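YkuI protein (Bacillus subtilis, PDB 2BAS) binds the second messenger cyclic di-GMP through its EAL domain and may hydrolyse it as a phosphodiesterase. Local coordinates at residues Asp36-Tyr41 against Gly60-Asp65; Asp98-Ala103 against Glu262-Arg267. One frame throughout, in Å; residues are numbered along the deposited sequence.

Contact 1: Asp36-Tyr41 against Gly60-Asp65; sequences DDVLPY and GRILAD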
loop_
_atom_site.group_PDB
_atom_site.type_symbol
_atom_site.label_atom_id
_atom_site.label_comp_id
_atom_site.label_asym_id
_atom_site.label_seq_id
_atom_site.Cartn_x
_atom_site.Cartn_y
_atom_site.Cartn_z
ATOM N N ASP A 36 8.090 -40.306 -21.273
ATOM C CA ASP A 36 8.499 -39.842 -22.608
ATOM C C ASP A 36 7.451 -39.004 -23.368
ATOM O O ASP A 36 7.818 -38.153 -24.180
ATOM C CB ASP A 36 8.962 -41.023 -23.468
ATOM C CG ASP A 36 10.169 -41.733 -22.876
ATOM O OD1 ASP A 36 11.085 -41.043 -22.362
ATOM O OD2 ASP A 36 10.204 -42.984 -22.922
ATOM N N ASP A 37 6.163 -39.244 -23.110
ATOM C CA ASP A 37 5.084 -38.485 -23.758
ATOM C C ASP A 37 4.969 -37.067 -23.200
ATOM O O ASP A 37 4.383 -36.184 -23.827
ATOM C CB ASP A 37 3.737 -39.203 -23.598
ATOM C CG ASP A 37 3.664 -40.518 -24.367
ATOM O OD1 ASP A 37 4.249 -40.624 -25.471
ATOM O OD2 ASP A 37 2.997 -41.449 -23.868
ATOM N N VAL A 38 5.527 -36.872 -22.010
ATOM C CA VAL A 38 5.531 -35.586 -21.316
ATOM C C VAL A 38 6.184 -34.493 -22.168
ATOM O O VAL A 38 7.188 -34.742 -22.853
ATOM C CB VAL A 38 6.240 -35.725 -19.945
ATOM C CG1 VAL A 38 6.703 -34.393 -19.420
ATOM C CG2 VAL A 38 5.318 -36.410 -18.950
ATOM N N LEU A 39 5.604 -33.296 -22.131
ATOM C CA LEU A 39 6.099 -32.191 -22.933
ATOM C C LEU A 39 5.773 -30.824 -22.320
ATOM O O LEU A 39 4.809 -30.700 -21.558
ATOM C CB LEU A 39 5.535 -32.282 -24.365
ATOM C CG LEU A 39 4.050 -32.008 -24.653
ATOM C CD1 LEU A 39 3.789 -32.018 -26.152
ATOM C CD2 LEU A 39 3.110 -32.994 -23.935
ATOM N N PRO A 40 6.590 -29.797 -22.638
ATOM C CA PRO A 40 6.247 -28.436 -22.244
ATOM C C PRO A 40 5.273 -27.755 -23.206
ATOM O O PRO A 40 5.335 -27.968 -24.411
ATOM C CB PRO A 40 7.596 -27.714 -22.279
ATOM C CG PRO A 40 8.381 -28.430 -23.319
ATOM C CD PRO A 40 7.896 -29.855 -23.328
ATOM N N TYR A 41 4.361 -26.967 -22.653
ATOM C CA TYR A 41 3.566 -26.037 -23.434
ATOM C C TYR A 41 4.006 -24.635 -23.049
ATOM O O TYR A 41 4.803 -24.465 -22.117
ATOM C CB TYR A 41 2.084 -26.227 -23.154
ATOM C CG TYR A 41 1.339 -26.942 -24.244
ATOM C CD1 TYR A 41 1.885 -28.060 -24.877
ATOM C CD2 TYR A 41 0.070 -26.512 -24.632
ATOM C CE1 TYR A 41 1.185 -28.726 -25.879
ATOM C CE2 TYR A 41 -0.641 -27.172 -25.631
ATOM C CZ TYR A 41 -0.074 -28.276 -26.248
ATOM O OH TYR A 41 -0.773 -28.928 -27.237
ATOM N N GLY A 60 3.510 -27.437 -17.902
ATOM C CA GLY A 60 3.674 -28.895 -17.979
ATOM C C GLY A 60 2.490 -29.653 -18.558
ATOM O O GLY A 60 1.359 -29.458 -18.125
ATOM N N ARG A 61 2.746 -30.524 -19.535
ATOM C CA ARG A 61 1.669 -31.300 -20.166
ATOM C C ARG A 61 2.063 -32.744 -20.424
ATOM O O ARG A 61 3.245 -33.096 -20.416
ATOM C CB ARG A 61 1.217 -30.672 -21.504
ATOM C CG ARG A 61 0.572 -29.293 -21.439
ATOM C CD ARG A 61 -0.804 -29.316 -20.787
ATOM N NE ARG A 61 -1.498 -28.025 -20.893
ATOM C CZ ARG A 61 -1.378 -27.014 -20.024
ATOM N NH1 ARG A 61 -2.061 -25.886 -20.206
ATOM N NH2 ARG A 61 -0.576 -27.120 -18.974
ATOM N N ILE A 62 1.050 -33.570 -20.677
ATOM C CA ILE A 62 1.242 -34.962 -21.068
ATOM C C ILE A 62 0.231 -35.375 -22.154
ATOM O O ILE A 62 -0.969 -35.077 -22.062
ATOM C CB ILE A 62 1.219 -35.933 -19.831
ATOM C CG1 ILE A 62 1.707 -37.336 -20.222
ATOM C CG2 ILE A 62 -0.163 -35.988 -19.171
ATOM C CD1 ILE A 62 1.947 -38.273 -19.050
ATOM N N LEU A 63 0.746 -36.028 -23.198
ATOM C CA LEU A 63 -0.076 -36.640 -24.240
ATOM C C LEU A 63 -0.477 -38.042 -23.791
ATOM O O LEU A 63 0.342 -38.960 -23.764
ATOM C CB LEU A 63 0.670 -36.702 -25.576
ATOM C CG LEU A 63 -0.044 -37.408 -26.736
ATOM C CD1 LEU A 63 -1.390 -36.768 -27.030
ATOM C CD2 LEU A 63 0.823 -37.417 -27.986
ATOM N N ALA A 64 -1.743 -38.183 -23.423
ATOM C CA ALA A 64 -2.271 -39.438 -22.931
ATOM C C ALA A 64 -3.573 -39.735 -23.643
ATOM O O ALA A 64 -4.458 -38.870 -23.729
ATOM C CB ALA A 64 -2.483 -39.378 -21.431
ATOM N N ASP A 65 -3.668 -40.958 -24.161
ATOM C CA ASP A 65 -4.824 -41.428 -24.924
ATOM C C ASP A 65 -5.248 -40.411 -25.987
ATOM O O ASP A 65 -6.425 -40.060 -26.097
ATOM C CB ASP A 65 -5.982 -41.819 -23.990
ATOM C CG ASP A 65 -5.572 -42.871 -22.948
ATOM O OD1 ASP A 65 -4.664 -42.590 -22.132
ATOM O OD2 ASP A 65 -6.164 -43.975 -22.938
#
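L39 and R61 face each other as an antiparallel hydrogen-bonded pair, and two backbone bonds hold them. L39 N donates to R61 O at 2.9 Å in a nearly straight bond (173°). The return bond, R61 N to L39 O, has the same length but is more bent at the hydrogen, 141°. P40 and G60 follow as a non-hydrogen-bonded pair.

Aliphatic side chains meet on both faces of the pair. V38 CG2 meets I62 CD1 at 3.9 Å on one face of the sheet, the face where P40 and V38 also pack on I92 of helix 82-100. On the other face L39 turns its CD2 back over the R61 peptide, 3.5 Å from R61 O; CG standing between backbone N and carbonyl carbon (chi1 71°) sends the branch there. These strands, 38-47 and 53-64, form an antiparallel hairpin within the EAL domain, part of its beta/alpha-barrel sheet.

The aromatic contact is a CH-pi one: R61 CG lies 4.2 Å from the centroid of the Y41 ring, off-centre, and the two side chains cross at about a right angle. Beyond CG the arginine bends at chi2, and its NH2 bonds to G60 O at 3.2 Å, in the guanidinium plane, which gives the group one anchor close to its own backbone. At the far end D37 CB rests 3.4 Å from L63 O.

Contact 2: Asp98-Ala103 against Glu262-Arg267; sequences DRFLEA and ETFLER
F264 pushes its ring in among R99, F100 and A103, with CD1 and CE1 shared by R99 and A103 and CZ resting on F100. R99 and F264 run past one another in opposite directions: CG of the arginine lies 3.6 Å from F264 CE1 near the end of the ring, while R99 NH2 reaches back to F264 CD1 at 3.4 Å. The CG and CD1 part of the ring comes over one face of the guanidinium, toward its rim, the planes inclined at 53°. In the plane of the same guanidinium, at its edge, T263 CG2 approaches R99 NH1 to 3.5 Å. With CG anti to the backbone N (chi1 177°), R99 leaves the helix toward the loop, and bends at chi2 and chi3 lay its head along the phenylalanine.

F100 receives F264 differently. F264 CZ sits over the centre of the F100 ring, 3.7 Å from F100 CE2, and the ring planes meet obliquely at 48°. A103 adds its methyl, CB standing 3.6 Å from F264 CD1. The contact thus rests on van der Waals packing. Replacing R99 with alanine would strip away the CG and guanidinium that lie along F264, and is likely to leave that flank of the ring, and the T263 methyl, without this partner.

Y56 of strand 53-64 stacks on F264 and Y42 of strand 38-47 meets it edge-to-face, so the loop leading to helix 271-311 is fastened both to the last part of helix 82-100 with the turn after it and to the hairpin strands.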
loop_
_atom_site.group_PDB
_atom_site.type_symbol
_atom_site.label_atom_id
_atom_site.label_comp_id
_atom_site.label_asym_id
_atom_site.label_seq_id
_atom_site.Cartn_x
_atom_site.Cartn_y
_atom_site.Cartn_z
ATOM N N ASP A 98 15.626 -26.331 -24.311
ATOM C CA ASP A 98 16.061 -26.754 -25.638
ATOM C C ASP A 98 15.315 -25.946 -26.712
ATOM O O ASP A 98 15.936 -25.418 -27.637
ATOM C CB ASP A 98 15.877 -28.271 -25.848
ATOM C CG ASP A 98 16.929 -29.113 -25.111
ATOM O OD1 ASP A 98 17.697 -28.569 -24.291
ATOM O OD2 ASP A 98 16.989 -30.337 -25.347
ATOM N N ARG A 99 13.995 -25.825 -26.569
ATOM C CA ARG A 99 13.188 -25.057 -27.519
ATOM C C ARG A 99 13.618 -23.592 -27.555
ATOM O O ARG A 99 13.756 -23.021 -28.639
ATOM C CB ARG A 99 11.690 -25.199 -27.215
ATOM C CG ARG A 99 10.755 -24.381 -28.100
ATOM C CD ARG A 99 10.831 -24.766 -29.569
ATOM N NE ARG A 99 10.643 -23.597 -30.435
ATOM C CZ ARG A 99 9.532 -23.315 -31.116
ATOM N NH1 ARG A 99 8.479 -24.126 -31.065
ATOM N NH2 ARG A 99 9.478 -22.220 -31.864
ATOM N N PHE A 100 13.845 -23.003 -26.377
ATOM C CA PHE A 100 14.335 -21.622 -26.267
ATOM C C PHE A 100 15.675 -21.394 -26.979
ATOM O O PHE A 100 15.867 -20.352 -27.612
ATOM C CB PHE A 100 14.438 -21.178 -24.801
ATOM C CG PHE A 100 13.132 -20.709 -24.206
ATOM C CD1 PHE A 100 12.408 -21.525 -23.345
ATOM C CD2 PHE A 100 12.630 -19.447 -24.501
ATOM C CE1 PHE A 100 11.196 -21.090 -22.787
ATOM C CE2 PHE A 100 11.423 -19.003 -23.947
ATOM C CZ PHE A 100 10.708 -19.827 -23.091
ATOM N N LEU A 101 16.587 -22.367 -26.890
ATOM C CA LEU A 101 17.894 -22.282 -27.557
ATOM C C LEU A 101 17.789 -22.050 -29.073
ATOM O O LEU A 101 18.775 -21.692 -29.718
ATOM C CB LEU A 101 18.739 -23.539 -27.293
ATOM C CG LEU A 101 19.596 -23.742 -26.038
ATOM C CD1 LEU A 101 20.287 -25.099 -26.125
ATOM C CD2 LEU A 101 20.634 -22.645 -25.855
ATOM N N GLU A 102 16.594 -22.260 -29.627
ATOM C CA GLU A 102 16.340 -22.066 -31.054
ATOM C C GLU A 102 15.699 -20.713 -31.353
ATOM O O GLU A 102 15.926 -20.135 -32.414
ATOM C CB GLU A 102 15.458 -23.190 -31.614
ATOM C CG GLU A 102 15.973 -24.614 -31.366
ATOM C CD GLU A 102 17.362 -24.877 -31.938
ATOM O OE1 GLU A 102 17.608 -24.566 -33.128
ATOM O OE2 GLU A 102 18.205 -25.419 -31.192
ATOM N N ALA A 103 14.905 -20.208 -30.416
ATOM C CA ALA A 103 14.193 -18.943 -30.609
ATOM C C ALA A 103 15.043 -17.697 -30.332
ATOM O O ALA A 103 16.260 -17.777 -30.185
ATOM C CB ALA A 103 12.934 -18.925 -29.769
ATOM N N GLU A 262 1.802 -25.170 -27.976
ATOM C CA GLU A 262 3.062 -25.887 -27.986
ATOM C C GLU A 262 4.142 -25.179 -28.799
ATOM O O GLU A 262 5.297 -25.624 -28.820
ATOM C CB GLU A 262 2.850 -27.311 -28.517
ATOM C CG GLU A 262 2.243 -27.409 -29.928
ATOM C CD GLU A 262 0.709 -27.382 -29.962
ATOM O OE1 GLU A 262 0.079 -26.533 -29.275
ATOM O OE2 GLU A 262 0.134 -28.216 -30.704
ATOM N N THR A 263 3.769 -24.078 -29.460
ATOM C CA THR A 263 4.698 -23.384 -30.352
ATOM C C THR A 263 4.786 -21.884 -30.084
ATOM O O THR A 263 3.789 -21.241 -29.752
ATOM C CB THR A 263 4.323 -23.591 -31.843
ATOM O OG1 THR A 263 3.790 -24.908 -32.037
ATOM C CG2 THR A 263 5.546 -23.408 -32.740
ATOM N N PHE A 264 5.989 -21.338 -30.239
ATOM C CA PHE A 264 6.195 -19.909 -30.127
ATOM C C PHE A 264 5.472 -19.181 -31.251
ATOM O O PHE A 264 5.338 -19.697 -32.362
ATOM C CB PHE A 264 7.683 -19.556 -30.114
ATOM C CG PHE A 264 8.420 -20.053 -28.900
ATOM C CD1 PHE A 264 9.765 -20.374 -28.977
ATOM C CD2 PHE A 264 7.769 -20.222 -27.682
ATOM C CE1 PHE A 264 10.459 -20.834 -27.859
ATOM C CE2 PHE A 264 8.453 -20.690 -26.569
ATOM C CZ PHE A 264 9.800 -20.994 -26.658
ATOM N N LEU A 265 5.001 -17.984 -30.932
ATOM C CA LEU A 265 4.223 -17.167 -31.844
ATOM C C LEU A 265 5.116 -16.121 -32.472
ATOM O O LEU A 265 6.263 -15.950 -32.056
ATOM C CB LEU A 265 3.114 -16.460 -31.059
ATOM C CG LEU A 265 2.189 -17.307 -30.183
ATOM C CD1 LEU A 265 1.353 -16.412 -29.315
ATOM C CD2 LEU A 265 1.302 -18.216 -31.039
ATOM N N GLU A 266 4.591 -15.422 -33.472
ATOM C CA GLU A 266 5.260 -14.246 -34.018
ATOM C C GLU A 266 5.311 -13.216 -32.888
ATOM O O GLU A 266 4.350 -13.063 -32.129
ATOM C CB GLU A 266 4.488 -13.691 -35.220
ATOM C CG GLU A 266 4.393 -14.638 -36.425
ATOM C CD GLU A 266 3.666 -15.953 -36.115
ATOM O OE1 GLU A 266 2.799 -15.949 -35.183
ATOM O OE2 GLU A 266 3.968 -16.987 -36.798
ATOM N N ARG A 267 6.433 -12.521 -32.757
ATOM C CA ARG A 267 6.605 -11.600 -31.641
ATOM C C ARG A 267 5.676 -10.382 -31.666
ATOM O O ARG A 267 5.427 -9.759 -30.629
ATOM C CB ARG A 267 8.076 -11.244 -31.450
ATOM C CG ARG A 267 8.849 -12.446 -30.911
ATOM C CD ARG A 267 10.137 -12.078 -30.225
ATOM N NE ARG A 267 9.920 -11.221 -29.067
ATOM C CZ ARG A 267 10.885 -10.855 -28.235
ATOM N NH1 ARG A 267 12.119 -11.298 -28.431
ATOM N NH2 ARG A 267 10.620 -10.055 -27.211
#

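Contact 1 and contact 2 have centres about 17 Å apart and are joined as neighbours through the hairpin and helix 82-100. Strand 38-47 supplies one side of contact 1 and, further along, Y42 beside contact 2; strand 53-64 supplies G60-D65 and, earlier in the strand, Y56. Helix 82-100 carries I92 against V38 and P40, then reaches R99 and F100 beside F264. The two contacts touch directly where Y41 OH lies 3.3 Å from E262 OE1, a packing approach between strand and loop. Both belong to the EAL domain. Contact 1 is part of the sheet itself, whereas contact 2 sets the loop before helix 271-311 against helix 82-100, with Y42 and Y56 of the hairpin beside it.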